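Side-chain contacts in uncharacterized protein MG027 (Mycoplasma genitalium, PDB 1Q8C), which is of unknown function but folds like the NusB proteins, a family known for RNA binding in transcription antitermination, suggesting, without proof, a role in RNA binding: residues T13-R18 with A127-D132; I19-F24 with K58-A63; S27-L32 with T102-L107; L44-D47 with Q52-E55. All coordinates share one frame; numbering follows the deposited sequence.

Overall arrangement
The fold has helices but no strands, and helix 14-28, with the residues directly after it, takes part in contacts 1, 2 and 3 along its length, packing in turn on helices 120-133, 55-81 and 100-116. The centres of contacts 1 and 2 lie about 12 Å apart and those of contacts 2 and 3 about 11 Å. Contact 4 closes the turn between helices 36-45 and 55-81, its centre about 9 Å from that of contact 2. Along the chain it is nested inside the other three, contacts 2 and 3 alternate, and contact 1 encloses all. The N-terminal helix thus draws together distant parts of the sequence, consistent with the compact bundle of NusB relatives.

Contact 1. Residues T13-R18 with A127-D132; sequences TRTQRR and ALLIMD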
loop_
_atom_site.group_PDB
_atom_site.type_symbol
_atom_site.label_atom_id
_atom_site.label_comp_id
_atom_site.label_asym_id
_atom_site.label_seq_id
_atom_site.Cartn_x
_atom_site.Cartn_y
_atom_site.Cartn_z
ATOM N N THR A 13 -8.277 5.486 -14.293
ATOM C CA THR A 13 -7.184 4.593 -14.665
ATOM C C THR A 13 -6.888 3.728 -13.445
ATOM O O THR A 13 -7.231 4.121 -12.338
ATOM C CB THR A 13 -5.979 5.426 -14.954
ATOM O OG1 THR A 13 -5.782 6.308 -13.842
ATOM C CG2 THR A 13 -6.235 6.372 -16.104
ATOM N N ARG A 14 -6.243 2.576 -13.637
ATOM C CA ARG A 14 -5.841 1.730 -12.512
ATOM C C ARG A 14 -4.958 2.512 -11.518
ATOM O O ARG A 14 -5.034 2.297 -10.310
ATOM C CB ARG A 14 -5.123 0.471 -13.009
ATOM C CG ARG A 14 -6.067 -0.668 -13.394
ATOM C CD ARG A 14 -6.234 -1.619 -12.267
ATOM N NE ARG A 14 -7.214 -2.668 -12.501
ATOM C CZ ARG A 14 -6.909 -3.911 -12.862
ATOM N NH1 ARG A 14 -5.644 -4.256 -13.062
ATOM N NH2 ARG A 14 -7.874 -4.809 -13.010
ATOM N N THR A 15 -4.126 3.418 -12.033
ATOM C CA THR A 15 -3.277 4.260 -11.187
ATOM C C THR A 15 -4.105 5.143 -10.258
ATOM O O THR A 15 -3.842 5.185 -9.055
ATOM C CB THR A 15 -2.330 5.143 -12.026
ATOM O OG1 THR A 15 -1.486 4.326 -12.840
ATOM C CG2 THR A 15 -1.361 5.904 -11.123
ATOM N N GLN A 16 -5.096 5.839 -10.811
ATOM C CA GLN A 16 -5.999 6.664 -10.004
ATOM C C GLN A 16 -6.708 5.841 -8.908
ATOM O O GLN A 16 -6.874 6.306 -7.791
ATOM C CB GLN A 16 -7.020 7.357 -10.904
ATOM C CG GLN A 16 -6.365 8.427 -11.776
ATOM C CD GLN A 16 -7.325 9.103 -12.695
ATOM O OE1 GLN A 16 -7.525 10.321 -12.600
ATOM N NE2 GLN A 16 -7.918 8.338 -13.604
ATOM N N ARG A 17 -7.094 4.611 -9.235
ATOM C CA ARG A 17 -7.756 3.710 -8.288
ATOM C C ARG A 17 -6.837 3.271 -7.163
ATOM O O ARG A 17 -7.258 3.141 -6.023
ATOM C CB ARG A 17 -8.224 2.463 -9.010
ATOM C CG ARG A 17 -8.770 2.759 -10.334
ATOM C CD ARG A 17 -9.909 1.949 -10.672
ATOM N NE ARG A 17 -11.043 2.420 -9.925
ATOM C CZ ARG A 17 -12.270 2.463 -10.398
ATOM N NH1 ARG A 17 -12.514 2.058 -11.620
ATOM N NH2 ARG A 17 -13.254 2.868 -9.622
ATOM N N ARG A 18 -5.587 3.009 -7.509
ATOM C CA ARG A 18 -4.556 2.760 -6.528
ATOM C C ARG A 18 -4.364 3.972 -5.609
ATOM O O ARG A 18 -4.283 3.817 -4.400
ATOM C CB ARG A 18 -3.256 2.392 -7.248
ATOM C CG ARG A 18 -3.223 0.977 -7.799
ATOM C CD ARG A 18 -1.885 0.601 -8.418
ATOM N NE ARG A 18 -1.947 -0.715 -9.048
ATOM C CZ ARG A 18 -2.140 -0.951 -10.350
ATOM N NH1 ARG A 18 -2.237 0.041 -11.227
ATOM N NH2 ARG A 18 -2.234 -2.213 -10.771
ATOM N N ALA A 127 4.093 2.114 -7.755
ATOM C CA ALA A 127 4.286 2.681 -6.425
ATOM C C ALA A 127 5.115 3.954 -6.509
ATOM O O ALA A 127 4.867 4.924 -5.789
ATOM C CB ALA A 127 4.992 1.670 -5.524
ATOM N N LEU A 128 6.120 3.920 -7.378
ATOM C CA LEU A 128 7.048 5.031 -7.543
ATOM C C LEU A 128 6.337 6.163 -8.252
ATOM O O LEU A 128 6.619 7.335 -8.010
ATOM C CB LEU A 128 8.279 4.578 -8.338
ATOM C CG LEU A 128 9.157 3.519 -7.660
ATOM C CD1 LEU A 128 10.465 3.301 -8.417
ATOM C CD2 LEU A 128 9.449 3.902 -6.209
ATOM N N LEU A 129 5.395 5.788 -9.108
ATOM C CA LEU A 129 4.547 6.740 -9.801
ATOM C C LEU A 129 3.624 7.474 -8.825
ATOM O O LEU A 129 3.356 8.660 -8.997
ATOM C CB LEU A 129 3.718 6.006 -10.862
ATOM C CG LEU A 129 3.401 6.777 -12.137
ATOM C CD1 LEU A 129 4.660 7.421 -12.747
ATOM C CD2 LEU A 129 2.729 5.833 -13.135
ATOM N N ILE A 130 3.152 6.766 -7.795
ATOM C CA ILE A 130 2.318 7.363 -6.750
ATOM C C ILE A 130 3.150 8.261 -5.812
ATOM O O ILE A 130 2.697 9.310 -5.354
ATOM C CB ILE A 130 1.596 6.259 -5.969
ATOM C CG1 ILE A 130 0.684 5.467 -6.933
ATOM C CG2 ILE A 130 0.837 6.855 -4.791
ATOM C CD1 ILE A 130 -0.319 4.519 -6.243
ATOM N N MET A 131 4.381 7.857 -5.550
ATOM C CA MET A 131 5.285 8.676 -4.750
ATOM C C MET A 131 5.549 10.020 -5.451
ATOM O O MET A 131 5.580 11.061 -4.806
ATOM C CB MET A 131 6.587 7.913 -4.494
ATOM C CG MET A 131 6.370 6.681 -3.601
ATOM S SD MET A 131 6.130 7.041 -1.852
ATOM C CE MET A 131 7.897 7.137 -1.319
ATOM N N ASP A 132 5.719 9.988 -6.771
ATOM C CA ASP A 132 5.880 11.209 -7.563
ATOM C C ASP A 132 4.631 12.081 -7.487
ATOM O O ASP A 132 4.722 13.311 -7.411
ATOM C CB ASP A 132 6.130 10.867 -9.033
ATOM C CG ASP A 132 7.561 10.435 -9.309
ATOM O OD1 ASP A 132 8.411 10.538 -8.400
ATOM O OD2 ASP A 132 7.908 9.989 -10.429
#
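Ile130 lays its CD1 methyl against the inner part of Arg18, 3.8 Å from the Arg18 CB, where the first helix of this NusB-like bundle, 14-28, packs beside helix 120-133. The branch reaches that far because CG1 is anti to the carbonyl carbon (chi1 -61°) and the chain continues extended to CD1. The same methyl packs on Ile19, the next residue after Arg18, and on Val22, a turn further on, while Ile130 CG2 meets CG2 of Val105 on helix 100-116.

Arg18 gives only the foot of its side chain to this packing. From CG to NE the chain is extended, which carries the guanidinium away from the isoleucine to a salt bridge between NE and Glu112, while Trp56 touches the side chain. A buried arginine is thereby paired with a carboxylate, and its charge is probably much balanced by it; Glu126 adds a long, weak ion pair.

Nearer the start of helix 14-28 the packing is looser. The CB of Thr15 is directed at the other helix, and its OG1 comes no closer than 4.5 Å to Leu129 CD2, a marginal approach at the more open end of the contact. The polar need of that hydroxyl is met by a hydrogen bond with Glu126, the residue before Ala127. The first turn of the helix is itself secured by its N-cap, Thr13, whose OG1 accepts a hydrogen bond from Gln16 N at 3.1 Å and an N-H...O angle of 162°.

Contact 2. Residues I19-F24 with K58-A63; sequences IAVVEF and KLIVKA. With NA (sodium ion), chain K.
Val21 and Phe24 of helix 14-28 meet Ile60 and Val61 of helix 55-81 in purely apolar packing. Val21 CG1, anti to the backbone N (chi1 -179°), is the shared contact point: it lies 3.8 Å from Ile60 CG2 and 3.9 Å from Val61 CG2, so a single methyl touches two successive residues of the facing helix. Val61 uses both its branches, for its CG1 meets Phe24 CE2 at 3.7 Å while CG2 touches both Val21 CG1 and Phe24 CD2. The Phe24 and Val61 side chains cross at about a right angle. All four residues are buried.

Metal coordination takes place beside this packed face. A sodium ion lies next to the Val61 methyl, 4.0 Å from CG1; it is bound by the carbonyl oxygen of Lys58 at 2.8 Å and by a water, and the Lys58 ammonium group plays no part in binding it.

The short helical segments run in broadly the same direction, inclined at 33° with their axes 10.4 Å apart. Around them, Phe24 meets the rings of Phe43 and Tyr46 and touches Ile39, which joins helix 36-45 to the core, while Ile60 rests on Ser111 and His116 of helix 100-116.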
loop_
_atom_site.group_PDB
_atom_site.type_symbol
_atom_site.label_atom_id
_atom_site.label_comp_id
_atom_site.label_asym_id
_atom_site.label_seq_id
_atom_site.Cartn_x
_atom_site.Cartn_y
_atom_site.Cartn_z
ATOM N N ILE A 19 -4.312 5.178 -6.164
ATOM C CA ILE A 19 -4.165 6.404 -5.352
ATOM C C ILE A 19 -5.299 6.517 -4.322
ATOM O O ILE A 19 -5.064 6.838 -3.160
ATOM C CB ILE A 19 -4.047 7.666 -6.260
ATOM C CG1 ILE A 19 -2.687 7.673 -6.988
ATOM C CG2 ILE A 19 -4.194 8.932 -5.454
ATOM C CD1 ILE A 19 -2.537 8.709 -8.128
ATOM N N ALA A 20 -6.525 6.191 -4.737
ATOM C CA ALA A 20 -7.671 6.202 -3.832
ATOM C C ALA A 20 -7.513 5.248 -2.634
ATOM O O ALA A 20 -7.924 5.569 -1.528
ATOM C CB ALA A 20 -8.975 5.899 -4.605
ATOM N N VAL A 21 -6.909 4.087 -2.840
ATOM C CA VAL A 21 -6.680 3.147 -1.749
ATOM C C VAL A 21 -5.582 3.688 -0.826
ATOM O O VAL A 21 -5.716 3.703 0.404
ATOM C CB VAL A 21 -6.336 1.778 -2.322
ATOM C CG1 VAL A 21 -6.115 0.778 -1.219
ATOM C CG2 VAL A 21 -7.491 1.301 -3.235
ATOM N N VAL A 22 -4.501 4.172 -1.425
ATOM C CA VAL A 22 -3.396 4.745 -0.666
ATOM C C VAL A 22 -3.861 5.869 0.270
ATOM O O VAL A 22 -3.510 5.911 1.457
ATOM C CB VAL A 22 -2.323 5.289 -1.620
ATOM C CG1 VAL A 22 -1.325 6.178 -0.865
ATOM C CG2 VAL A 22 -1.581 4.134 -2.301
ATOM N N GLU A 23 -4.646 6.791 -0.260
ATOM C CA GLU A 23 -5.120 7.920 0.532
ATOM C C GLU A 23 -5.992 7.415 1.676
ATOM O O GLU A 23 -5.903 7.908 2.791
ATOM C CB GLU A 23 -5.885 8.934 -0.327
ATOM C CG GLU A 23 -5.322 10.350 -0.317
ATOM C CD GLU A 23 -4.621 10.755 0.980
ATOM O OE1 GLU A 23 -5.249 11.492 1.788
ATOM O OE2 GLU A 23 -3.430 10.361 1.188
ATOM N N PHE A 24 -6.804 6.404 1.386
ATOM C CA PHE A 24 -7.663 5.786 2.397
ATOM C C PHE A 24 -6.843 5.170 3.549
ATOM O O PHE A 24 -7.061 5.476 4.725
ATOM C CB PHE A 24 -8.525 4.720 1.726
ATOM C CG PHE A 24 -9.370 3.950 2.671
ATOM C CD1 PHE A 24 -10.435 4.541 3.317
ATOM C CD2 PHE A 24 -9.107 2.603 2.902
ATOM C CE1 PHE A 24 -11.220 3.795 4.214
ATOM C CE2 PHE A 24 -9.871 1.863 3.761
ATOM C CZ PHE A 24 -10.933 2.465 4.427
ATOM N N LYS A 58 -12.017 -2.570 -3.566
ATOM C CA LYS A 58 -12.597 -3.147 -2.354
ATOM C C LYS A 58 -11.928 -4.459 -1.983
ATOM O O LYS A 58 -11.886 -4.824 -0.802
ATOM C CB LYS A 58 -14.113 -3.393 -2.561
ATOM C CG LYS A 58 -14.974 -2.111 -2.459
ATOM C CD LYS A 58 -16.383 -2.297 -3.088
ATOM C CE LYS A 58 -17.152 -0.979 -3.151
ATOM N NZ LYS A 58 -18.599 -1.111 -3.587
ATOM N N LEU A 59 -11.402 -5.168 -2.976
ATOM C CA LEU A 59 -10.712 -6.433 -2.683
ATOM C C LEU A 59 -9.320 -6.137 -2.102
ATOM O O LEU A 59 -8.848 -6.876 -1.250
ATOM C CB LEU A 59 -10.598 -7.314 -3.924
ATOM C CG LEU A 59 -11.064 -8.783 -4.043
ATOM C CD1 LEU A 59 -9.892 -9.668 -4.505
ATOM C CD2 LEU A 59 -11.786 -9.380 -2.798
ATOM N N ILE A 60 -8.682 -5.061 -2.551
ATOM C CA ILE A 60 -7.386 -4.626 -1.993
ATOM C C ILE A 60 -7.564 -4.226 -0.521
ATOM O O ILE A 60 -6.775 -4.605 0.335
ATOM C CB ILE A 60 -6.782 -3.426 -2.819
ATOM C CG1 ILE A 60 -6.423 -3.888 -4.229
ATOM C CG2 ILE A 60 -5.514 -2.829 -2.131
ATOM C CD1 ILE A 60 -6.060 -2.769 -5.224
ATOM N N VAL A 61 -8.602 -3.447 -0.244
ATOM C CA VAL A 61 -8.868 -2.947 1.099
ATOM C C VAL A 61 -9.256 -4.076 2.054
ATOM O O VAL A 61 -9.006 -4.014 3.252
ATOM C CB VAL A 61 -9.970 -1.882 1.048
ATOM C CG1 VAL A 61 -10.542 -1.580 2.462
ATOM C CG2 VAL A 61 -9.412 -0.635 0.367
ATOM N N LYS A 62 -9.859 -5.108 1.503
ATOM C CA LYS A 62 -10.230 -6.281 2.251
ATOM C C LYS A 62 -8.959 -7.058 2.662
ATOM O O LYS A 62 -8.839 -7.478 3.808
ATOM C CB LYS A 62 -11.214 -7.144 1.430
ATOM C CG LYS A 62 -11.492 -8.564 1.982
ATOM C CD LYS A 62 -12.851 -9.139 1.519
ATOM C CE LYS A 62 -13.408 -10.198 2.495
ATOM N NZ LYS A 62 -12.863 -11.577 2.313
ATOM N N ALA A 63 -8.030 -7.247 1.735
ATOM C CA ALA A 63 -6.765 -7.912 2.025
ATOM C C ALA A 63 -5.973 -7.104 3.065
ATOM O O ALA A 63 -5.400 -7.675 4.002
ATOM C CB ALA A 63 -5.974 -8.084 0.750
HETATM NA NA NA K . -13.517 -3.934 1.239
HETATM O O HOH W 1 -15.241 -2.156 1.166
#

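Contact 3. Residues S27-L32 with T102-L107; sequences SLLFFL and TTAVVL
Leu29, following Leu28 of helix 14-28, is the side chain through which residues 27-32 meet helix 100-116, and both of its methyls are used. Its CG is anti to the carbonyl carbon (chi1 -66°) and chi2 is 172°, an ordinary leucine shape that fans the two methyls toward the facing helix. CD1 settles 4.1 Å from Ala104 CB and equally near the Ala104 backbone N, where the small alanine brings the helix surface close. CD2 faces Leu107 CD1 at 4.2 Å, the two leucines reaching toward each other tip to tip.

Thr103 sorts its two branches by polarity. With OG1 beside the backbone N, the hydroxyl turns back to a hydrogen bond with the carbonyl oxygen of Asp99, just before the helix, and CG2 is left to meet Leu29 CD1 at 4.2 Å.

Ala104 also touches Ile25 and Phe26, and Leu107 touches Phe71 and Ile75 of helix 55-81, so this small patch lies within a wider hydrophobic core. The chemistry is that of methyl groups at ordinary van der Waals distances: the pairing depends on shape and on burial of apolar surface, while the Thr103 hydroxyl, bonded to Asp99 O, is satisfied apart from it.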
loop_
_atom_site.group_PDB
_atom_site.type_symbol
_atom_site.label_atom_id
_atom_site.label_comp_id
_atom_site.label_asym_id
_atom_site.label_seq_id
_atom_site.Cartn_x
_atom_site.Cartn_y
_atom_site.Cartn_z
ATOM N N SER A 27 -5.189 7.678 5.794
ATOM C CA SER A 27 -6.082 8.355 6.729
ATOM C C SER A 27 -6.358 7.505 7.952
ATOM O O SER A 27 -6.703 8.040 9.006
ATOM C CB SER A 27 -7.410 8.729 6.054
ATOM O OG SER A 27 -8.185 7.570 5.723
ATOM N N LEU A 28 -6.209 6.189 7.800
ATOM C CA LEU A 28 -6.413 5.221 8.868
ATOM C C LEU A 28 -5.181 5.016 9.744
ATOM O O LEU A 28 -5.312 4.661 10.925
ATOM C CB LEU A 28 -6.780 3.844 8.286
ATOM C CG LEU A 28 -8.108 3.515 7.584
ATOM C CD1 LEU A 28 -8.003 2.141 6.988
ATOM C CD2 LEU A 28 -9.285 3.521 8.538
ATOM N N LEU A 29 -3.980 5.221 9.196
ATOM C CA LEU A 29 -2.777 4.907 9.975
ATOM C C LEU A 29 -2.576 5.792 11.200
ATOM O O LEU A 29 -1.800 5.446 12.072
ATOM C CB LEU A 29 -1.522 4.887 9.098
ATOM C CG LEU A 29 -1.539 3.749 8.075
ATOM C CD1 LEU A 29 -0.357 3.903 7.120
ATOM C CD2 LEU A 29 -1.531 2.366 8.767
ATOM N N PHE A 30 -3.293 6.907 11.276
ATOM C CA PHE A 30 -3.221 7.813 12.411
ATOM C C PHE A 30 -3.995 7.301 13.631
ATOM O O PHE A 30 -3.781 7.775 14.742
ATOM C CB PHE A 30 -3.782 9.183 12.008
ATOM C CG PHE A 30 -3.002 9.877 10.918
ATOM C CD1 PHE A 30 -1.932 10.706 11.234
ATOM C CD2 PHE A 30 -3.343 9.704 9.581
ATOM C CE1 PHE A 30 -1.214 11.348 10.238
ATOM C CE2 PHE A 30 -2.632 10.341 8.583
ATOM C CZ PHE A 30 -1.568 11.165 8.910
ATOM N N PHE A 31 -4.897 6.347 13.415
ATOM C CA PHE A 31 -5.870 5.903 14.413
ATOM C C PHE A 31 -6.027 4.377 14.498
ATOM O O PHE A 31 -7.143 3.859 14.721
ATOM C CB PHE A 31 -7.231 6.501 14.061
ATOM C CG PHE A 31 -7.204 7.991 13.872
ATOM C CD1 PHE A 31 -7.193 8.837 14.961
ATOM C CD2 PHE A 31 -7.170 8.546 12.601
ATOM C CE1 PHE A 31 -7.158 10.220 14.792
ATOM C CE2 PHE A 31 -7.127 9.925 12.434
ATOM C CZ PHE A 31 -7.123 10.756 13.529
ATOM N N LEU A 32 -4.949 3.633 14.309
ATOM C CA LEU A 32 -5.114 2.181 14.283
ATOM C C LEU A 32 -5.115 1.635 15.715
ATOM O O LEU A 32 -4.701 2.338 16.637
ATOM C CB LEU A 32 -4.061 1.542 13.365
ATOM C CG LEU A 32 -4.496 1.513 11.890
ATOM C CD1 LEU A 32 -4.336 0.141 11.338
ATOM C CD2 LEU A 32 -5.961 1.938 11.642
ATOM N N THR A 102 4.517 7.047 2.847
ATOM C CA THR A 102 5.330 6.019 2.192
ATOM C C THR A 102 4.941 4.649 2.703
ATOM O O THR A 102 4.942 3.685 1.945
ATOM C CB THR A 102 6.840 6.220 2.427
ATOM O OG1 THR A 102 7.150 5.985 3.809
ATOM C CG2 THR A 102 7.268 7.657 2.145
ATOM N N THR A 103 4.590 4.566 3.982
ATOM C CA THR A 103 4.074 3.322 4.548
ATOM C C THR A 103 2.743 2.948 3.867
ATOM O O THR A 103 2.542 1.809 3.502
ATOM C CB THR A 103 3.883 3.418 6.098
ATOM O OG1 THR A 103 5.134 3.675 6.750
ATOM C CG2 THR A 103 3.453 2.081 6.679
ATOM N N ALA A 104 1.851 3.918 3.677
ATOM C CA ALA A 104 0.528 3.651 3.097
ATOM C C ALA A 104 0.666 3.146 1.664
ATOM O O ALA A 104 -0.086 2.279 1.223
ATOM C CB ALA A 104 -0.343 4.922 3.146
ATOM N N VAL A 105 1.640 3.710 0.947
ATOM C CA VAL A 105 1.980 3.256 -0.394
ATOM C C VAL A 105 2.502 1.806 -0.371
ATOM O O VAL A 105 2.110 0.997 -1.206
ATOM C CB VAL A 105 3.053 4.141 -1.047
ATOM C CG1 VAL A 105 3.572 3.477 -2.339
ATOM C CG2 VAL A 105 2.512 5.538 -1.314
ATOM N N VAL A 106 3.378 1.479 0.576
ATOM C CA VAL A 106 3.915 0.119 0.668
ATOM C C VAL A 106 2.807 -0.880 1.091
ATOM O O VAL A 106 2.721 -1.966 0.553
ATOM C CB VAL A 106 5.105 0.011 1.645
ATOM C CG1 VAL A 106 5.485 -1.460 1.851
ATOM C CG2 VAL A 106 6.326 0.776 1.114
ATOM N N LEU A 107 1.974 -0.525 2.053
ATOM C CA LEU A 107 0.889 -1.426 2.456
ATOM C C LEU A 107 -0.109 -1.672 1.335
ATOM O O LEU A 107 -0.739 -2.724 1.292
ATOM C CB LEU A 107 0.156 -0.871 3.669
ATOM C CG LEU A 107 0.997 -0.957 4.937
ATOM C CD1 LEU A 107 0.443 -0.023 5.986
ATOM C CD2 LEU A 107 1.032 -2.385 5.430
#

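Contact 4. Residues L44-D47 with Q52-E55; sequences LEYD and QLNE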
loop_
_atom_site.group_PDB
_atom_site.type_symbol
_atom_site.label_atom_id
_atom_site.label_comp_id
_atom_site.label_asym_id
_atom_site.label_seq_id
_atom_site.Cartn_x
_atom_site.Cartn_y
_atom_site.Cartn_z
ATOM N N LEU A 44 -16.577 1.883 2.281
ATOM C CA LEU A 44 -17.823 2.225 1.621
ATOM C C LEU A 44 -18.252 3.683 1.843
ATOM O O LEU A 44 -18.715 4.322 0.889
ATOM C CB LEU A 44 -18.966 1.314 2.055
ATOM C CG LEU A 44 -18.786 -0.195 1.910
ATOM C CD1 LEU A 44 -20.143 -0.857 2.036
ATOM C CD2 LEU A 44 -18.105 -0.565 0.593
ATOM N N GLU A 45 -18.116 4.202 3.072
ATOM C CA GLU A 45 -18.484 5.601 3.384
ATOM C C GLU A 45 -17.522 6.617 2.772
ATOM O O GLU A 45 -17.819 7.818 2.726
ATOM C CB GLU A 45 -18.503 5.847 4.884
ATOM C CG GLU A 45 -19.585 5.094 5.632
ATOM C CD GLU A 45 -20.001 5.833 6.874
ATOM O OE1 GLU A 45 -19.396 5.549 7.922
ATOM O OE2 GLU A 45 -20.910 6.703 6.795
ATOM N N TYR A 46 -16.361 6.114 2.359
ATOM C CA TYR A 46 -15.292 6.885 1.727
ATOM C C TYR A 46 -15.591 7.182 0.242
ATOM O O TYR A 46 -14.933 8.010 -0.367
ATOM C CB TYR A 46 -14.026 6.034 1.789
ATOM C CG TYR A 46 -12.760 6.715 1.361
ATOM C CD1 TYR A 46 -12.267 7.785 2.081
ATOM C CD2 TYR A 46 -12.029 6.250 0.268
ATOM C CE1 TYR A 46 -11.109 8.386 1.722
ATOM C CE2 TYR A 46 -10.868 6.858 -0.110
ATOM C CZ TYR A 46 -10.416 7.928 0.630
ATOM O OH TYR A 46 -9.261 8.581 0.295
ATOM N N ASP A 47 -16.566 6.470 -0.322
ATOM C CA ASP A 47 -16.931 6.564 -1.729
ATOM C C ASP A 47 -17.583 7.904 -2.030
ATOM O O ASP A 47 -18.278 8.473 -1.176
ATOM C CB ASP A 47 -17.890 5.414 -2.087
ATOM C CG ASP A 47 -18.045 5.182 -3.601
ATOM O OD1 ASP A 47 -17.179 5.585 -4.411
ATOM O OD2 ASP A 47 -19.029 4.554 -4.050
ATOM N N GLN A 52 -15.942 6.574 -7.458
ATOM C CA GLN A 52 -16.629 5.488 -8.137
ATOM C C GLN A 52 -15.985 4.170 -7.727
ATOM O O GLN A 52 -15.587 3.383 -8.581
ATOM C CB GLN A 52 -16.535 5.663 -9.663
ATOM C CG GLN A 52 -16.596 7.103 -10.169
ATOM C CD GLN A 52 -16.199 7.213 -11.647
ATOM O OE1 GLN A 52 -16.692 6.439 -12.487
ATOM N NE2 GLN A 52 -15.314 8.175 -11.969
ATOM N N LEU A 53 -15.865 3.947 -6.418
ATOM C CA LEU A 53 -15.105 2.817 -5.902
ATOM C C LEU A 53 -15.649 1.522 -6.430
ATOM O O LEU A 53 -16.834 1.276 -6.283
ATOM C CB LEU A 53 -15.171 2.770 -4.371
ATOM C CG LEU A 53 -14.079 3.345 -3.470
ATOM C CD1 LEU A 53 -12.994 4.171 -4.140
ATOM C CD2 LEU A 53 -14.707 4.125 -2.355
ATOM N N ASN A 54 -14.786 0.667 -6.981
ATOM C CA ASN A 54 -15.238 -0.581 -7.590
ATOM C C ASN A 54 -14.797 -1.800 -6.791
ATOM O O ASN A 54 -14.094 -1.670 -5.769
ATOM C CB ASN A 54 -14.817 -0.678 -9.084
ATOM C CG ASN A 54 -13.309 -0.835 -9.289
ATOM O OD1 ASN A 54 -12.535 -0.909 -8.338
ATOM N ND2 ASN A 54 -12.894 -0.887 -10.556
ATOM N N GLU A 55 -15.234 -2.976 -7.223
ATOM C CA GLU A 55 -14.904 -4.208 -6.515
ATOM C C GLU A 55 -13.386 -4.490 -6.536
ATOM O O GLU A 55 -12.867 -5.022 -5.577
ATOM C CB GLU A 55 -15.723 -5.383 -7.056
ATOM C CG GLU A 55 -17.241 -5.310 -6.747
ATOM C CD GLU A 55 -17.558 -5.289 -5.252
ATOM O OE1 GLU A 55 -18.668 -4.853 -4.877
ATOM O OE2 GLU A 55 -16.696 -5.702 -4.437
#
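The Tyr46 ring and the Asp47 carboxylate are the flat groups that Leu53 meets. Leu53 CD2 comes to the Tyr46 ring at 4.3 Å from the ring atom CD2. Elsewhere around the ring are the Arg51 guanidinium, in a cation-pi interaction, and the Phe24 ring of helix 14-28, its plane inclined to that of the tyrosine. The Asp47 carboxylate is approached from above its plane: the Leu53 backbone N donates to OD1 at 2.9 Å, about 40° out of the plane, yet the N-H points almost straight at the oxygen, with an angle of 173°.

Asp47 CG lies anti to the backbone N (chi1 -164°), which swings OD1 across the turn to this amide. The same oxygen has a further hydrogen-bond partner in a residue adjoining the segments, so at least two bonds restrain the carboxylate. The Leu53 and Asp47 side chains slide past each other in opposite directions, and Leu53 CD2 is pressed tightly against Asp47 CB at 3.4 Å, in a leucine conformation that is strained, away from the usual staggered torsions. The leucine is buried although the turn itself lies toward the surface.

Gln52, which leads into Leu53, is in the left-handed helical region, part of the bend between the helices. Two residues on, Asn54 N-caps the long helix 55-81, its OD1 accepting from Gln57 N. The arrangement is a short helix-to-helix connection, tied across by one aspartate, that brings helices 36-45 and 55-81 together in the helical bundle.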